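PDB 6XHH: JSC1_58120g3 from [Leptolyngbya] sp. JSC-1, which probably senses far-red light as a cyanobacteriochrome, through a GAF domain that binds a verdin-type bilin, with 18-1, 18-2 dihydrobiliverdin as the native chromophore precursor. Local coordinates for residues I9-Q14 and F22-Q27; E96-E101 and L106-R111; K42-E45 and G49-I52; R61-S66 and E122-K127. One frame throughout, in Å; residues are numbered along the deposited sequence.

Contact 1: I9-Q14 and F22-Q27; sequences ITKIRQ and FSTTTQ
Lys11 and Ile12 pack against Thr24 and Thr25 where two consecutive helices of the chain, 2-13 and 18-33, run back along each other as an antiparallel helical hairpin. The local axes approach to 8.9 Å at 158°, and the CA atoms of Ile12 and Thr24 come within 6.1 Å, a spacing consistent with the small threonine side chains at the interface. Dispersion and shape fit carry the contact, since no hydrogen bond passes from one segment to the other. Thr24 points toward the opposing helix and presents its methyl: CG2 stands opposite its own backbone N (OG1 being at chi1 -60°), and it lies 3.7 Å from CB of Lys11 and equally near the Lys11 carbonyl oxygen. The hydroxyl on the other branch turns back along its own helix to Ser20 O.

Thr25 repeats this rotamer and gives OG1 to Ile21 O, so both hydroxyls are satisfied one helical turn earlier. Its OG1 is nevertheless what Ile12 meets, a polar atom already bonded to Ile21 O and covered by hydrocarbon. Beyond its CB, Lys11 folds at three successive torsions, which carries NZ to a salt bridge with Glu28 on the same partner helix. Toward the protein interior, Thr25 also touches Val166 and Leu170, placing the hairpin beside a third helix, 157-178. With chi2 of Ile12 extended at 170°, CG1 and CD1 both come against the threonine oxygen, each 3.2 Å from Thr25 OG1.

Contact 2: E96-E101 and L106-R111; sequences ETIWEE and LQKPKR. With EDO (1,2-ethanediol), chain H.
Lys108 NZ and Glu100 OE2 form the shortest direct polar bond between the two segments, a salt bridge of 2.7 Å on the syn lone pair of the carboxylate oxygen. The two side chains are extended and meet at about a right angle, and the other oxygen, OE1, is held by Asn105. On the way to its ammonium, Lys108 lays CD over Ile98 CG2 at 3.7 Å, so one lysine supplies both a charge and an apolar cover.

At the far end, Glu96 and Arg111 make a single antiparallel bridge of the hydrogen-bonded kind. Arg111 N meets Glu96 O in the carbonyl plane on a lone pair (3.0 Å), whereas Glu96 N approaches Arg111 O from above the carbonyl plane (2.9 Å). Lys110 CA adds a CA-H...O contact to the same Glu96 oxygen. The side chains of Glu96 and Arg111 run alongside one another. Glu96 CG, set between its backbone N and carbonyl carbon (chi1 67°), meets Arg111 CB at 3.6 Å, but the carboxylate goes to Arg80 rather than to the guanidinium, whose plane stands 89° from its own.

Water mediates between these ends: one molecule joins Ile98 N to Lys108 O, and another links Thr97 OG1 with Lys110 NZ. An ethanediol, probably from the crystallisation liquor, gives O2 to Pro109 O at 2.6 Å.

The contact thus ties the loop between strand 103-104 and helix 115-123 back onto strand 95-100. From that strand Trp99 reaches helix 157-178, and Glu96 touches Phe87 and Val89 of strand 87-89.

Contact 3: K42-E45 and G49-I52; sequences KFRE and GDFI
Backbone pairing between Lys42 and Asp50 sets the register of two antiparallel strands. Lys42 N gives its hydrogen to Asp50 O at 2.9 Å, and Asp50 N returns one to Lys42 O at 3.0 Å. In the next, non-hydrogen-bonded pair the strands draw closer, with the CA atoms of Phe43 and Gly49 only 4.2 Å apart; the bare glycine lets Lys42 O come up to Gly49 CA.

Charge reinforces the pairing just beyond it. Arg44 takes Asp50 side-on, NE to OD2 at 2.9 Å and NH2 to OD1 at 3.0 Å, both oxygens being met on their syn side, though somewhat out of the carboxylate plane. The bonds are nearly straight, 172° at NE, and the two flat groups are only 24° from coplanar. An extended run from CG to NE brings the guanidinium across the aspartate, and Glu69 takes NH1, so two carboxylates fix its rotation. A water donates to Lys42 O and to Asp50 OD2, giving each oxygen a second donor.

Apolar contact is slight: Ile52 CG1 rests on Lys42 CB at 3.5 Å, while the rest of the lysine, CG opposite the backbone N (chi1 176°), leads away.

Together these bonds close the beta hairpin of strands 37-43 and 49-56 in the antiparallel sheet of the GAF domain, whose bilin pocket includes Phe51.

Contact 4: R61-S66 and E122-K127; sequences RKLVGS and ESFEVK
Glu125 engages Arg61 twice, in two quite different ways. Its OE2 accepts a hydrogen bond from the arginine's backbone N at 2.9 Å, on the syn side of the carboxylate, while OE1 faces the guanidinium without being the target of any N-H. The second meeting is purely one of charge: OE1 and NH1 are 3.4 Å apart, the oxygen lies well out of the guanidinium plane, and Glu125 CD sits over one face, 3.6 Å above it and offset toward the rim. A bend at chi3 (-54°) folds the arginine back over the acid. Near the guanidinium plane, at its edge, lies Ser123 O, close to NH2 but at an angle too poor for a hydrogen bond. Arg37 is a weak, distant second partner of OE2.

Beside this polar layer, Leu63 brings CD2 to the edge of the Phe124 ring, 3.9 Å from CD1, a grazing apolar contact and not one over the face. The ring also meets Trp68 and, edge-to-face, Phe51. Leu63 also opens a type II beta turn closed by Ser66 N to Leu63 O at 3.0 Å, with Gly65 at positive phi.

Glu125 owes its position to the end of helix 115-123: it is the C-prime residue of a Schellman motif, with Val126 N bonded to Leu121 O and Glu125 N to Glu122 O.

Overall arrangement
Contacts 3 and 4 form one continuous patch, their centres 14 Å apart: Phe51 N lies 3.0 Å from Ser66 O, a probable hydrogen bond, and Phe51 CE2 is 3.6 Å from Phe124 CE1. Through Phe51, which touches the chromophore, this patch borders the bilin pocket. Contact 1 reaches the same sheet from the helical side, with Phe22 CD2 4.0 Å from Ile52 CG2 of contact 3. Contact 2 stands apart from the other contacts but approaches the bilin through the Arg111 side chain; its centre is about 31 Å from that of contact 1, the two lying on opposite sides of the chain's centre. In sequence it falls between the two segments of contact 4, yet their nearest atoms remain about 10 Å apart.

Contact 1: I9-Q14 and F22-Q27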
# COMPACT_ATOMS: atom_id res chain seq x y z
N ILE A 9 -15.08 5.61 1.85
CA ILE A 9 -15.14 6.93 1.22
C ILE A 9 -15.94 7.91 2.07
O ILE A 9 -15.58 9.09 2.20
CB ILE A 9 -15.72 6.82 -0.21
CG1 ILE A 9 -14.84 5.90 -1.06
CG2 ILE A 9 -15.84 8.19 -0.85
CD1 ILE A 9 -15.37 5.68 -2.46
N THR A 10 -17.03 7.43 2.68
CA THR A 10 -17.81 8.27 3.59
C THR A 10 -16.95 8.80 4.72
O THR A 10 -16.92 10.01 4.98
CB THR A 10 -18.99 7.47 4.13
OG1 THR A 10 -19.86 7.09 3.05
CG2 THR A 10 -19.78 8.29 5.14
N LYS A 11 -16.20 7.92 5.39
CA LYS A 11 -15.36 8.36 6.51
C LYS A 11 -14.30 9.35 6.06
O LYS A 11 -14.03 10.35 6.74
CB LYS A 11 -14.71 7.15 7.19
CG LYS A 11 -15.68 6.22 7.88
CD LYS A 11 -16.42 6.92 9.02
CE LYS A 11 -15.46 7.60 9.98
NZ LYS A 11 -14.45 6.66 10.54
N ILE A 12 -13.71 9.11 4.89
CA ILE A 12 -12.68 10.00 4.35
C ILE A 12 -13.24 11.40 4.13
O ILE A 12 -12.58 12.40 4.44
CB ILE A 12 -12.11 9.41 3.05
CG1 ILE A 12 -11.13 8.29 3.37
CG2 ILE A 12 -11.49 10.51 2.19
CD1 ILE A 12 -10.69 7.50 2.15
N ARG A 13 -14.45 11.50 3.58
CA ARG A 13 -14.99 12.80 3.25
C ARG A 13 -15.65 13.49 4.44
O ARG A 13 -16.05 14.65 4.31
CB ARG A 13 -16.00 12.67 2.10
CG ARG A 13 -16.17 13.95 1.31
CD ARG A 13 -14.90 14.34 0.58
NE ARG A 13 -14.76 13.62 -0.67
CZ ARG A 13 -15.42 13.93 -1.78
NH1 ARG A 13 -16.27 14.94 -1.79
NH2 ARG A 13 -15.23 13.22 -2.89
N GLN A 14 -15.76 12.82 5.59
CA GLN A 14 -16.32 13.46 6.78
C GLN A 14 -15.31 14.29 7.55
O GLN A 14 -15.67 14.88 8.57
CB GLN A 14 -16.95 12.41 7.70
CG GLN A 14 -18.34 11.97 7.25
CD GLN A 14 -18.86 10.76 8.01
OE1 GLN A 14 -18.11 10.03 8.64
NE2 GLN A 14 -20.18 10.55 7.94
N PHE A 22 -5.68 11.18 5.66
CA PHE A 22 -4.69 10.11 5.71
C PHE A 22 -4.91 9.21 6.91
O PHE A 22 -4.88 7.98 6.80
CB PHE A 22 -3.28 10.69 5.75
CG PHE A 22 -2.78 11.18 4.43
CD1 PHE A 22 -3.63 11.30 3.34
CD2 PHE A 22 -1.45 11.54 4.28
CE1 PHE A 22 -3.15 11.75 2.12
CE2 PHE A 22 -0.96 11.98 3.08
CZ PHE A 22 -1.81 12.10 2.00
N SER A 23 -5.11 9.80 8.09
CA SER A 23 -5.24 9.00 9.30
C SER A 23 -6.52 8.16 9.26
O SER A 23 -6.50 6.97 9.58
CB SER A 23 -5.24 9.91 10.53
OG SER A 23 -3.96 10.48 10.72
N THR A 24 -7.63 8.78 8.88
CA THR A 24 -8.88 8.04 8.75
C THR A 24 -8.75 6.91 7.74
O THR A 24 -9.27 5.81 7.96
CB THR A 24 -9.99 9.00 8.32
OG1 THR A 24 -10.13 10.01 9.33
CG2 THR A 24 -11.31 8.27 8.15
N THR A 25 -8.07 7.17 6.62
CA THR A 25 -7.92 6.14 5.59
C THR A 25 -7.15 4.93 6.11
O THR A 25 -7.62 3.79 5.99
CB THR A 25 -7.22 6.74 4.37
OG1 THR A 25 -8.04 7.79 3.83
CG2 THR A 25 -7.03 5.68 3.31
N THR A 26 -6.00 5.16 6.74
CA THR A 26 -5.21 4.02 7.23
C THR A 26 -5.98 3.25 8.30
O THR A 26 -5.95 2.02 8.32
CB THR A 26 -3.83 4.46 7.75
OG1 THR A 26 -3.97 5.43 8.77
CG2 THR A 26 -2.96 5.02 6.64
N GLN A 27 -6.68 3.97 9.19
CA GLN A 27 -7.47 3.33 10.24
C GLN A 27 -8.59 2.48 9.65
O GLN A 27 -8.80 1.34 10.07
CB GLN A 27 -8.05 4.38 11.18
CG GLN A 27 -7.01 5.12 12.03
CD GLN A 27 -7.62 5.85 13.23
OE1 GLN A 27 -8.72 5.52 13.70
NE2 GLN A 27 -6.91 6.86 13.72

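Contact 2: E96-E101 and L106-R111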
# COMPACT_ATOMS: atom_id res chain seq x y z
N GLU A 96 5.41 -13.30 -4.82
CA GLU A 96 4.29 -12.47 -5.26
C GLU A 96 3.28 -13.26 -6.09
O GLU A 96 3.62 -14.19 -6.82
CB GLU A 96 4.80 -11.27 -6.07
CG GLU A 96 5.42 -11.64 -7.40
CD GLU A 96 5.48 -10.45 -8.38
OE1 GLU A 96 4.45 -9.81 -8.62
OE2 GLU A 96 6.57 -10.16 -8.88
N THR A 97 2.02 -12.86 -5.96
CA THR A 97 0.94 -13.32 -6.82
C THR A 97 0.99 -12.56 -8.14
O THR A 97 0.99 -11.32 -8.15
CB THR A 97 -0.41 -13.08 -6.13
OG1 THR A 97 -0.44 -13.77 -4.87
CG2 THR A 97 -1.55 -13.57 -7.01
N ILE A 98 1.01 -13.29 -9.26
CA ILE A 98 1.15 -12.61 -10.55
C ILE A 98 -0.16 -11.92 -10.91
O ILE A 98 -1.24 -12.51 -10.85
CB ILE A 98 1.59 -13.59 -11.64
CG1 ILE A 98 2.91 -14.27 -11.23
CG2 ILE A 98 1.78 -12.84 -12.94
CD1 ILE A 98 4.05 -13.31 -10.97
N TRP A 99 -0.05 -10.63 -11.26
CA TRP A 99 -1.18 -9.78 -11.61
C TRP A 99 -1.06 -9.39 -13.08
O TRP A 99 -0.10 -8.71 -13.46
CB TRP A 99 -1.17 -8.53 -10.72
CG TRP A 99 -2.24 -7.52 -10.97
CD1 TRP A 99 -2.24 -6.51 -11.89
CD2 TRP A 99 -3.45 -7.39 -10.24
NE1 TRP A 99 -3.40 -5.77 -11.79
CE2 TRP A 99 -4.16 -6.30 -10.78
CE3 TRP A 99 -4.03 -8.12 -9.19
CZ2 TRP A 99 -5.40 -5.90 -10.28
CZ3 TRP A 99 -5.26 -7.72 -8.70
CH2 TRP A 99 -5.93 -6.63 -9.25
N GLU A 100 -2.03 -9.83 -13.88
CA GLU A 100 -2.03 -9.58 -15.32
C GLU A 100 -3.46 -9.34 -15.78
O GLU A 100 -4.38 -10.03 -15.34
CB GLU A 100 -1.41 -10.77 -16.10
CG GLU A 100 0.07 -10.95 -15.82
CD GLU A 100 0.63 -12.26 -16.36
OE1 GLU A 100 -0.15 -13.18 -16.69
OE2 GLU A 100 1.88 -12.36 -16.44
N GLU A 101 -3.63 -8.37 -16.68
CA GLU A 101 -4.96 -7.95 -17.17
C GLU A 101 -5.88 -7.63 -16.00
O GLU A 101 -7.05 -8.03 -15.97
CB GLU A 101 -5.58 -9.01 -18.09
CG GLU A 101 -4.87 -9.14 -19.42
CD GLU A 101 -5.45 -10.21 -20.33
OE1 GLU A 101 -6.30 -11.01 -19.88
OE2 GLU A 101 -5.04 -10.25 -21.51
N LEU A 106 -4.00 -17.16 -12.15
CA LEU A 106 -4.00 -18.32 -11.27
C LEU A 106 -3.16 -19.47 -11.81
O LEU A 106 -2.85 -20.40 -11.06
CB LEU A 106 -5.43 -18.78 -11.01
CG LEU A 106 -6.29 -17.80 -10.21
CD1 LEU A 106 -7.77 -18.01 -10.50
CD2 LEU A 106 -6.00 -17.92 -8.72
N GLN A 107 -2.79 -19.42 -13.09
CA GLN A 107 -1.97 -20.46 -13.71
C GLN A 107 -0.49 -20.32 -13.37
O GLN A 107 0.27 -21.28 -13.56
CB GLN A 107 -2.12 -20.42 -15.24
CG GLN A 107 -3.31 -21.18 -15.80
CD GLN A 107 -4.64 -20.62 -15.34
OE1 GLN A 107 -5.34 -21.22 -14.53
NE2 GLN A 107 -5.01 -19.44 -15.86
N LYS A 108 -0.06 -19.16 -12.88
CA LYS A 108 1.36 -18.96 -12.66
C LYS A 108 1.73 -19.21 -11.20
O LYS A 108 0.98 -18.81 -10.30
CB LYS A 108 1.77 -17.54 -13.03
CG LYS A 108 1.75 -17.28 -14.54
CD LYS A 108 2.39 -15.93 -14.88
CE LYS A 108 2.62 -15.82 -16.38
NZ LYS A 108 3.37 -14.58 -16.78
N PRO A 109 2.86 -19.85 -10.93
CA PRO A 109 3.32 -19.96 -9.55
C PRO A 109 3.73 -18.61 -9.00
O PRO A 109 4.00 -17.66 -9.74
CB PRO A 109 4.53 -20.91 -9.65
CG PRO A 109 5.02 -20.73 -11.07
CD PRO A 109 3.79 -20.47 -11.89
N LYS A 110 3.76 -18.52 -7.67
CA LYS A 110 4.25 -17.31 -7.03
C LYS A 110 5.71 -17.06 -7.40
O LYS A 110 6.48 -17.99 -7.64
CB LYS A 110 4.11 -17.40 -5.50
CG LYS A 110 2.70 -17.80 -4.98
CD LYS A 110 1.63 -16.78 -5.34
CE LYS A 110 0.30 -17.12 -4.66
NZ LYS A 110 0.22 -16.78 -3.21
N ARG A 111 6.08 -15.78 -7.48
CA ARG A 111 7.42 -15.39 -7.89
C ARG A 111 8.23 -14.95 -6.68
O ARG A 111 7.93 -13.89 -6.11
CB ARG A 111 7.37 -14.27 -8.93
CG ARG A 111 8.71 -13.90 -9.51
CD ARG A 111 8.56 -12.78 -10.53
NE ARG A 111 9.57 -12.85 -11.57
CZ ARG A 111 10.72 -12.17 -11.54
NH1 ARG A 111 11.01 -11.37 -10.52
NH2 ARG A 111 11.58 -12.30 -12.54
C1 EDO H . 7.47 -16.64 -12.63
O1 EDO H . 7.06 -15.88 -13.76
C2 EDO H . 6.34 -16.62 -11.61
O2 EDO H . 5.30 -17.51 -12.01
O HOH W 1 1.42 -14.10 -2.93
O HOH W 2 1.15 -16.15 -9.10

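Contact 3: K42-E45 and G49-I52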
# COMPACT_ATOMS: atom_id res chain seq x y z
N LYS A 42 5.11 8.36 0.97
CA LYS A 42 5.26 9.38 -0.06
C LYS A 42 6.61 9.26 -0.75
O LYS A 42 7.65 9.24 -0.10
CB LYS A 42 5.11 10.77 0.56
CG LYS A 42 5.34 11.89 -0.43
CD LYS A 42 5.06 13.24 0.22
CE LYS A 42 5.17 14.34 -0.84
NZ LYS A 42 4.85 15.70 -0.34
N PHE A 43 6.58 9.21 -2.08
CA PHE A 43 7.81 9.19 -2.86
C PHE A 43 8.52 10.54 -2.80
O PHE A 43 7.90 11.60 -2.92
CB PHE A 43 7.53 8.86 -4.31
CG PHE A 43 7.34 7.40 -4.59
CD1 PHE A 43 8.28 6.46 -4.19
CD2 PHE A 43 6.21 6.97 -5.27
CE1 PHE A 43 8.09 5.11 -4.46
CE2 PHE A 43 6.00 5.62 -5.54
CZ PHE A 43 6.95 4.69 -5.14
N ARG A 44 9.84 10.49 -2.64
CA ARG A 44 10.69 11.62 -2.95
C ARG A 44 10.88 11.70 -4.46
O ARG A 44 10.39 10.86 -5.22
CB ARG A 44 12.05 11.48 -2.27
CG ARG A 44 12.00 11.11 -0.81
CD ARG A 44 13.41 10.92 -0.27
NE ARG A 44 13.37 10.28 1.04
CZ ARG A 44 14.40 9.65 1.58
NH1 ARG A 44 15.55 9.56 0.92
NH2 ARG A 44 14.27 9.08 2.76
N GLU A 45 11.63 12.71 -4.90
CA GLU A 45 11.83 12.91 -6.33
C GLU A 45 12.61 11.77 -6.97
O GLU A 45 12.50 11.58 -8.19
CB GLU A 45 12.54 14.24 -6.57
CG GLU A 45 13.78 14.48 -5.71
CD GLU A 45 14.98 13.66 -6.17
OE1 GLU A 45 15.10 13.45 -7.40
OE2 GLU A 45 15.79 13.21 -5.32
N GLY A 49 11.64 7.21 -0.50
CA GLY A 49 10.39 7.70 0.08
C GLY A 49 10.35 7.53 1.58
O GLY A 49 11.24 6.94 2.19
N ASP A 50 9.28 8.08 2.16
CA ASP A 50 9.14 8.18 3.61
C ASP A 50 7.72 7.81 4.03
O ASP A 50 6.75 8.08 3.32
CB ASP A 50 9.47 9.60 4.09
CG ASP A 50 10.84 10.05 3.62
OD1 ASP A 50 11.82 9.75 4.34
OD2 ASP A 50 10.94 10.66 2.53
N PHE A 51 7.61 7.18 5.20
CA PHE A 51 6.31 6.87 5.78
C PHE A 51 5.66 8.14 6.35
O PHE A 51 6.22 8.76 7.26
CB PHE A 51 6.46 5.82 6.88
CG PHE A 51 6.89 4.48 6.39
CD1 PHE A 51 5.95 3.56 5.92
CD2 PHE A 51 8.23 4.12 6.38
CE1 PHE A 51 6.35 2.31 5.48
CE2 PHE A 51 8.64 2.88 5.92
CZ PHE A 51 7.70 1.97 5.48
N ILE A 52 4.48 8.49 5.85
CA ILE A 52 3.78 9.70 6.27
C ILE A 52 2.75 9.43 7.35
O ILE A 52 2.63 10.20 8.31
CB ILE A 52 3.13 10.37 5.04
CG1 ILE A 52 4.17 10.61 3.97
CG2 ILE A 52 2.40 11.66 5.45
CD1 ILE A 52 5.31 11.46 4.42
O HOH W 3 8.71 11.45 1.13

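Contact 4: R61-S66 and E122-K127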
# COMPACT_ATOMS: atom_id res chain seq x y z
N ARG A 61 6.60 -1.53 16.04
CA ARG A 61 7.31 -0.26 15.92
C ARG A 61 6.54 0.69 15.01
O ARG A 61 5.91 0.27 14.04
CB ARG A 61 8.72 -0.47 15.37
CG ARG A 61 9.71 -1.03 16.38
CD ARG A 61 11.16 -0.67 16.08
NE ARG A 61 11.60 -1.03 14.73
CZ ARG A 61 11.90 -2.26 14.32
NH1 ARG A 61 11.81 -3.30 15.14
NH2 ARG A 61 12.29 -2.45 13.07
N LYS A 62 6.62 1.97 15.34
CA LYS A 62 6.06 3.01 14.49
C LYS A 62 7.00 3.28 13.32
O LYS A 62 8.21 3.45 13.52
CB LYS A 62 5.82 4.29 15.29
CG LYS A 62 4.60 4.20 16.20
CD LYS A 62 4.22 5.56 16.76
CE LYS A 62 3.58 5.44 18.14
NZ LYS A 62 2.96 6.71 18.59
N LEU A 63 6.45 3.29 12.11
CA LEU A 63 7.24 3.55 10.91
C LEU A 63 7.22 5.01 10.49
O LEU A 63 8.13 5.43 9.75
CB LEU A 63 6.75 2.69 9.74
CG LEU A 63 6.72 1.20 10.08
CD1 LEU A 63 6.34 0.44 8.83
CD2 LEU A 63 8.05 0.73 10.64
N VAL A 64 6.23 5.79 10.91
CA VAL A 64 6.19 7.19 10.52
C VAL A 64 7.44 7.88 11.06
O VAL A 64 7.87 7.63 12.19
CB VAL A 64 4.91 7.87 11.00
CG1 VAL A 64 5.00 9.38 10.80
CG2 VAL A 64 3.71 7.32 10.24
N GLY A 65 8.03 8.75 10.24
CA GLY A 65 9.32 9.35 10.51
C GLY A 65 10.46 8.68 9.77
O GLY A 65 11.48 9.32 9.51
N SER A 66 10.30 7.41 9.41
CA SER A 66 11.36 6.61 8.83
C SER A 66 11.24 6.61 7.31
O SER A 66 10.17 6.83 6.74
CB SER A 66 11.30 5.18 9.36
OG SER A 66 11.65 5.13 10.74
N GLU A 122 11.63 -7.35 6.31
CA GLU A 122 11.90 -7.76 7.69
C GLU A 122 12.28 -6.56 8.56
O GLU A 122 11.88 -6.48 9.73
CB GLU A 122 12.99 -8.82 7.73
CG GLU A 122 12.53 -10.22 7.32
CD GLU A 122 13.70 -11.14 7.04
OE1 GLU A 122 14.82 -10.62 6.87
OE2 GLU A 122 13.50 -12.37 6.99
N SER A 123 13.05 -5.61 8.01
CA SER A 123 13.44 -4.46 8.81
C SER A 123 12.25 -3.59 9.19
O SER A 123 12.35 -2.82 10.16
CB SER A 123 14.49 -3.61 8.07
OG SER A 123 13.89 -2.67 7.19
N PHE A 124 11.15 -3.68 8.46
CA PHE A 124 9.93 -2.96 8.79
C PHE A 124 8.90 -3.86 9.47
O PHE A 124 7.75 -3.43 9.66
CB PHE A 124 9.36 -2.32 7.52
CG PHE A 124 10.25 -1.24 6.96
CD1 PHE A 124 10.54 -0.10 7.71
CD2 PHE A 124 10.83 -1.36 5.71
CE1 PHE A 124 11.37 0.88 7.21
CE2 PHE A 124 11.66 -0.38 5.20
CZ PHE A 124 11.92 0.75 5.96
N GLU A 125 9.31 -5.08 9.85
CA GLU A 125 8.49 -6.04 10.60
C GLU A 125 7.35 -6.62 9.76
O GLU A 125 6.34 -7.07 10.30
CB GLU A 125 7.93 -5.43 11.88
CG GLU A 125 8.96 -4.70 12.69
CD GLU A 125 8.45 -4.38 14.06
OE1 GLU A 125 8.87 -5.05 15.02
OE2 GLU A 125 7.60 -3.48 14.17
N VAL A 126 7.52 -6.68 8.44
CA VAL A 126 6.46 -7.10 7.52
C VAL A 126 6.63 -8.59 7.20
O VAL A 126 7.75 -9.03 6.91
CB VAL A 126 6.49 -6.26 6.23
CG1 VAL A 126 5.48 -6.79 5.20
CG2 VAL A 126 6.23 -4.78 6.52
N LYS A 127 5.53 -9.37 7.25
CA LYS A 127 5.53 -10.75 6.77
C LYS A 127 4.63 -10.98 5.57
O LYS A 127 4.66 -12.08 4.99
CB LYS A 127 5.12 -11.71 7.90
CG LYS A 127 6.24 -11.99 8.90
CD LYS A 127 5.82 -13.09 9.86
CE LYS A 127 6.92 -13.37 10.87
NZ LYS A 127 7.29 -12.13 11.59